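Myosin-2 (Saccharomyces cerevisiae, PDB 6IXO) carries organelles and other cargo along polarised actin cables as a class V myosin motor, gripping cargo receptors through the globular tail domain described here. Local coordinates at residues N107-Y112 with D379-I384. Sequence-based numbering, arbitrary orientation.
Sequences NVRELY and DPFSLI
R109 reaches from helix 97-124 to the 3-10 turn 380-383 and I384 just after it, in the long connection between helices 336-350 and 403-415 of the cargo-binding tail domain. Its CB and CG lie beside CD1 and CE1 of the F381 ring, R109 CG 3.8 Å from F381 CD1. CG stands anti to the backbone N (chi1 -176°), and a bend at chi2 turns the chain along the ring, where R109 CD comes to 3.5 Å from F381 CD1. The two side chains run past each other in opposite directions, with guanidinium and ring planes 41° apart, far from a parallel stack. NE still lies beside F381 CD1; beyond it the contact turns polar. The F381 carbonyl sits over one face of the guanidinium, its O 3.2 Å from R109 CZ and badly angled for a hydrogen bond from NH1 or NH2. The I384 carbonyl comes instead to the edge: R109 NH2 gives I384 O a short but bent, weak bond of 2.7 Å, and I384 CG1 packs 3.5 Å from the same R109 NH2. A water closes a second path, accepting from R109 NH1 at 3.2 Å and donating to I384 O at 3.0 Å. K385 O takes a further weak bond from R109 NH2. The turn has its own bracing: D379 OD1 receives F381 N in an Asx turn, while D379 O accepts from both N and OG of S382. F381 also packs on V225 of helix 223-247. An alanine in place of R109 would take away the NH2 donor to I384 O and would probably leave the bridging water less firmly held and a gap beside the F381 ring. The cation thus meets backbone carbonyls, one over its face and two taking weak bonds from NH2, so the link probably rests on charge-dipole attraction and aliphatic-aromatic packing, with no salt bridge between the two segments.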
loop_
_atom_site.group_PDB
_atom_site.type_symbol
_atom_site.label_atom_id
_atom_site.label_comp_id
_atom_site.label_asym_id
_atom_site.label_seq_id
_atom_site.Cartn_x
_atom_site.Cartn_y
_atom_site.Cartn_z
ATOM N N ASN A 107 -0.371 9.963 -8.501
ATOM C CA ASN A 107 -0.435 11.404 -8.771
ATOM C C ASN A 107 0.538 12.201 -7.921
ATOM O O ASN A 107 1.195 13.145 -8.394
ATOM C CB ASN A 107 -1.867 11.908 -8.588
ATOM C CG ASN A 107 -2.655 11.754 -9.850
ATOM O OD1 ASN A 107 -2.576 12.608 -10.777
ATOM N ND2 ASN A 107 -3.338 10.613 -9.977
ATOM N N VAL A 108 0.660 11.817 -6.662
ATOM C CA VAL A 108 1.602 12.510 -5.776
ATOM C C VAL A 108 3.028 12.177 -6.209
ATOM O O VAL A 108 3.923 13.043 -6.182
ATOM C CB VAL A 108 1.350 12.152 -4.294
ATOM C CG1 VAL A 108 2.477 12.669 -3.415
ATOM C CG2 VAL A 108 0.001 12.748 -3.844
ATOM N N ARG A 109 3.251 10.943 -6.678
ATOM C CA ARG A 109 4.584 10.638 -7.215
ATOM C C ARG A 109 4.878 11.509 -8.438
ATOM O O ARG A 109 6.029 11.936 -8.665
ATOM C CB ARG A 109 4.716 9.155 -7.607
ATOM C CG ARG A 109 6.122 8.795 -8.072
ATOM C CD ARG A 109 7.138 9.029 -6.944
ATOM N NE ARG A 109 8.471 8.498 -7.282
ATOM C CZ ARG A 109 9.545 8.637 -6.493
ATOM N NH1 ARG A 109 9.447 9.318 -5.328
ATOM N NH2 ARG A 109 10.717 8.129 -6.887
ATOM N N GLU A 110 3.858 11.751 -9.256
ATOM C CA GLU A 110 4.112 12.552 -10.467
ATOM C C GLU A 110 4.439 14.009 -10.062
ATOM O O GLU A 110 5.291 14.660 -10.646
ATOM C CB GLU A 110 2.885 12.516 -11.389
ATOM C CG GLU A 110 3.040 13.318 -12.693
ATOM C CD GLU A 110 3.800 12.519 -13.740
ATOM O OE1 GLU A 110 4.206 11.372 -13.438
ATOM O OE2 GLU A 110 3.957 13.034 -14.859
ATOM N N LEU A 111 3.750 14.509 -9.043
ATOM C CA LEU A 111 3.969 15.869 -8.546
ATOM C C LEU A 111 5.362 15.998 -7.947
ATOM O O LEU A 111 6.084 16.966 -8.187
ATOM C CB LEU A 111 2.933 16.221 -7.487
ATOM C CG LEU A 111 1.525 16.513 -7.999
ATOM C CD1 LEU A 111 0.494 16.571 -6.843
ATOM C CD2 LEU A 111 1.540 17.849 -8.819
ATOM N N TYR A 112 5.736 15.018 -7.139
ATOM C CA TYR A 112 7.021 15.083 -6.470
ATOM C C TYR A 112 8.106 15.040 -7.518
ATOM O O TYR A 112 9.070 15.807 -7.490
ATOM C CB TYR A 112 7.156 13.928 -5.443
ATOM C CG TYR A 112 8.544 13.868 -4.828
ATOM C CD1 TYR A 112 8.939 14.799 -3.863
ATOM C CD2 TYR A 112 9.470 12.915 -5.238
ATOM C CE1 TYR A 112 10.231 14.781 -3.325
ATOM C CE2 TYR A 112 10.757 12.862 -4.680
ATOM C CZ TYR A 112 11.136 13.809 -3.732
ATOM O OH TYR A 112 12.403 13.757 -3.169
ATOM N N ASP A 379 8.419 4.981 3.066
ATOM C CA ASP A 379 7.692 5.169 1.831
ATOM C C ASP A 379 8.534 4.518 0.719
ATOM O O ASP A 379 9.622 5.035 0.399
ATOM C CB ASP A 379 7.484 6.697 1.570
ATOM C CG ASP A 379 6.885 6.997 0.193
ATOM O OD1 ASP A 379 6.475 6.061 -0.565
ATOM O OD2 ASP A 379 6.781 8.206 -0.110
ATOM N N PRO A 380 8.025 3.467 0.067
ATOM C CA PRO A 380 8.927 2.753 -0.867
ATOM C C PRO A 380 9.226 3.637 -2.100
ATOM O O PRO A 380 10.232 3.425 -2.747
ATOM C CB PRO A 380 8.136 1.507 -1.261
ATOM C CG PRO A 380 6.680 1.928 -1.097
ATOM C CD PRO A 380 6.679 2.853 0.110
ATOM N N PHE A 381 8.351 4.593 -2.395
ATOM C CA PHE A 381 8.653 5.597 -3.469
ATOM C C PHE A 381 9.927 6.369 -3.193
ATOM O O PHE A 381 10.631 6.813 -4.122
ATOM C CB PHE A 381 7.508 6.601 -3.606
ATOM C CG PHE A 381 6.303 6.036 -4.295
ATOM C CD1 PHE A 381 6.303 5.846 -5.673
ATOM C CD2 PHE A 381 5.183 5.650 -3.568
ATOM C CE1 PHE A 381 5.188 5.322 -6.333
ATOM C CE2 PHE A 381 4.068 5.100 -4.217
ATOM C CZ PHE A 381 4.067 4.948 -5.599
ATOM N N SER A 382 10.207 6.606 -1.911
ATOM C CA SER A 382 11.307 7.501 -1.551
ATOM C C SER A 382 12.658 6.807 -1.820
ATOM O O SER A 382 13.728 7.447 -1.762
ATOM C CB SER A 382 11.207 7.926 -0.081
ATOM O OG SER A 382 11.646 6.860 0.763
ATOM N N LEU A 383 12.600 5.503 -2.104
ATOM C CA LEU A 383 13.805 4.704 -2.263
ATOM C C LEU A 383 14.197 4.553 -3.729
ATOM O O LEU A 383 15.221 3.958 -4.039
ATOM C CB LEU A 383 13.627 3.298 -1.659
ATOM C CG LEU A 383 13.230 3.267 -0.187
ATOM C CD1 LEU A 383 13.053 1.783 0.218
ATOM C CD2 LEU A 383 14.248 3.940 0.685
ATOM N N ILE A 384 13.360 5.042 -4.631
ATOM C CA ILE A 384 13.667 4.856 -6.039
ATOM C C ILE A 384 13.737 6.208 -6.766
ATOM O O ILE A 384 13.166 7.224 -6.320
ATOM C CB ILE A 384 12.645 3.947 -6.724
ATOM C CG1 ILE A 384 11.304 4.644 -6.820
ATOM C CG2 ILE A 384 12.450 2.618 -5.932
ATOM C CD1 ILE A 384 10.241 3.735 -7.380
HETATM O O HOH W 1 12.447 9.407 -4.345
#